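Local atomic coordinates of Lin2960 protein (Listeria innocua, PDB entry 3OOP), a protein that is of unknown function but probably binds DNA and regulates transcription as a MarR-type regulator. Residues E50-Q54 / I92-L97. Sequence-based numbering, arbitrary orientation.
Sequences EPISQ and ISLLSL
Glu50 sets CG between its backbone N and carbonyl carbon (chi1 54°) and runs extended from there, which carries its carboxylate to the backbone of Leu97. Leu95, with CG beside its own N (chi1 -48°), lays its branch alongside Ile52 O and sends CD1 to Gln54 CG, 3.9 Å away. Leu97 N gives Glu50 OE2 a nearly straight bond of 2.8 Å. It arrives on the syn side, 31° out of the carboxylate plane. A water bonds both Glu50 OE2 and Leu97 O, so OE2 accepts two hydrogen bonds. Glu50 OE1 forms a salt bridge with Arg102, which would be expected to favour the charged carboxylate.

Ile52 and Leu95 form an antiparallel hydrogen-bonded pair. Ile52 N reaches Leu95 O at 3.0 Å, and Leu95 N returns to Ile52 O at 2.8 Å. Leu95 O also receives a CA-H...O contact from Pro51 CA at 3.3 Å. Pro51 follows a cis peptide bond, and its CB packs on Leu94 CB at 3.9 Å. Leu94 CD2 lies against the backbone of Ser53, whose OG caps the N of Glu56 at the start of helix 54-61. The polar end of Gln54 bonds Asn69 and Arg83.

This is the edge of the small antiparallel sheet in the winged helix-turn-helix fold of MarR proteins. Strand 94-97 pairs on its other side with strand 81-84 of the wing. Leu95 and Leu97 pack on helix 37-49, and Leu95 and Gln54 also meet helix 65-77.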
loop_
_atom_site.group_PDB
_atom_site.type_symbol
_atom_site.label_atom_id
_atom_site.label_comp_id
_atom_site.label_asym_id
_atom_site.label_seq_id
_atom_site.Cartn_x
_atom_site.Cartn_y
_atom_site.Cartn_z
ATOM N N GLU A 50 -16.738 8.793 23.593
ATOM C CA GLU A 50 -18.053 8.931 24.244
ATOM C C GLU A 50 -18.240 10.240 25.035
ATOM O O GLU A 50 -17.287 10.729 25.655
ATOM C CB GLU A 50 -18.345 7.732 25.162
ATOM C CG GLU A 50 -17.242 7.470 26.197
ATOM C CD GLU A 50 -17.673 6.533 27.328
ATOM O OE1 GLU A 50 -16.817 6.192 28.173
ATOM O OE2 GLU A 50 -18.858 6.142 27.389
ATOM N N PRO A 51 -19.460 10.820 25.003
ATOM C CA PRO A 51 -20.589 10.421 24.147
ATOM C C PRO A 51 -20.348 10.848 22.709
ATOM O O PRO A 51 -19.812 11.935 22.471
ATOM C CB PRO A 51 -21.781 11.204 24.732
ATOM C CG PRO A 51 -21.339 11.656 26.083
ATOM C CD PRO A 51 -19.858 11.860 25.969
ATOM N N ILE A 52 -20.729 9.997 21.757
ATOM C CA ILE A 52 -20.448 10.254 20.348
ATOM C C ILE A 52 -21.671 9.947 19.487
ATOM O O ILE A 52 -22.406 9.001 19.763
ATOM C CB ILE A 52 -19.208 9.455 19.843
ATOM C CG1 ILE A 52 -18.932 9.787 18.373
ATOM C CG2 ILE A 52 -19.387 7.934 20.087
ATOM C CD1 ILE A 52 -17.657 9.206 17.802
ATOM N N SER A 53 -21.883 10.740 18.444
ATOM C CA SER A 53 -23.038 10.516 17.574
ATOM C C SER A 53 -22.826 9.313 16.644
ATOM O O SER A 53 -21.692 8.959 16.304
ATOM C CB SER A 53 -23.370 11.780 16.762
ATOM O OG SER A 53 -22.400 12.008 15.760
ATOM N N GLN A 54 -23.932 8.696 16.225
ATOM C CA GLN A 54 -23.888 7.572 15.298
ATOM C C GLN A 54 -23.279 7.994 13.963
ATOM O O GLN A 54 -22.552 7.224 13.334
ATOM C CB GLN A 54 -25.288 6.980 15.116
ATOM C CG GLN A 54 -25.349 5.483 15.322
ATOM C CD GLN A 54 -26.749 4.982 15.631
ATOM O OE1 GLN A 54 -27.346 5.329 16.656
ATOM N NE2 GLN A 54 -27.275 4.148 14.753
ATOM N N ILE A 92 -30.522 15.122 18.772
ATOM C CA ILE A 92 -29.943 13.956 18.063
ATOM C C ILE A 92 -29.461 12.915 19.094
ATOM O O ILE A 92 -29.513 13.176 20.304
ATOM C CB ILE A 92 -28.761 14.346 17.144
ATOM C CG1 ILE A 92 -27.681 15.100 17.932
ATOM C CG2 ILE A 92 -29.261 15.163 15.948
ATOM C CD1 ILE A 92 -26.265 14.851 17.437
ATOM N N SER A 93 -28.977 11.759 18.625
ATOM C CA SER A 93 -28.678 10.619 19.519
ATOM C C SER A 93 -27.186 10.289 19.753
ATOM O O SER A 93 -26.437 9.988 18.820
ATOM C CB SER A 93 -29.439 9.358 19.077
ATOM O OG SER A 93 -28.900 8.824 17.874
ATOM N N LEU A 94 -26.786 10.310 21.024
ATOM C CA LEU A 94 -25.396 10.069 21.402
ATOM C C LEU A 94 -25.217 8.700 22.062
ATOM O O LEU A 94 -26.056 8.259 22.853
ATOM C CB LEU A 94 -24.892 11.184 22.325
ATOM C CG LEU A 94 -24.994 12.621 21.785
ATOM C CD1 LEU A 94 -24.632 13.615 22.862
ATOM C CD2 LEU A 94 -24.127 12.825 20.548
ATOM N N LEU A 95 -24.110 8.043 21.733
ATOM C CA LEU A 95 -23.808 6.721 22.266
ATOM C C LEU A 95 -22.687 6.812 23.288
ATOM O O LEU A 95 -21.720 7.552 23.089
ATOM C CB LEU A 95 -23.352 5.790 21.143
ATOM C CG LEU A 95 -24.200 5.773 19.872
ATOM C CD1 LEU A 95 -23.417 5.136 18.733
ATOM C CD2 LEU A 95 -25.494 5.051 20.145
ATOM N N SER A 96 -22.830 6.048 24.368
ATOM C CA SER A 96 -21.819 5.967 25.421
ATOM C C SER A 96 -21.814 4.551 25.974
ATOM O O SER A 96 -22.738 3.795 25.731
ATOM C CB SER A 96 -22.127 6.953 26.547
ATOM O OG SER A 96 -22.338 8.265 26.052
ATOM N N LEU A 97 -20.784 4.202 26.735
ATOM C CA LEU A 97 -20.690 2.862 27.302
ATOM C C LEU A 97 -21.515 2.701 28.572
ATOM O O LEU A 97 -21.651 3.643 29.353
ATOM C CB LEU A 97 -19.224 2.530 27.616
ATOM C CG LEU A 97 -18.207 2.592 26.476
ATOM C CD1 LEU A 97 -16.805 2.371 27.029
ATOM C CD2 LEU A 97 -18.515 1.581 25.389
HETATM O O HOH W 1 -20.291 5.966 29.628
#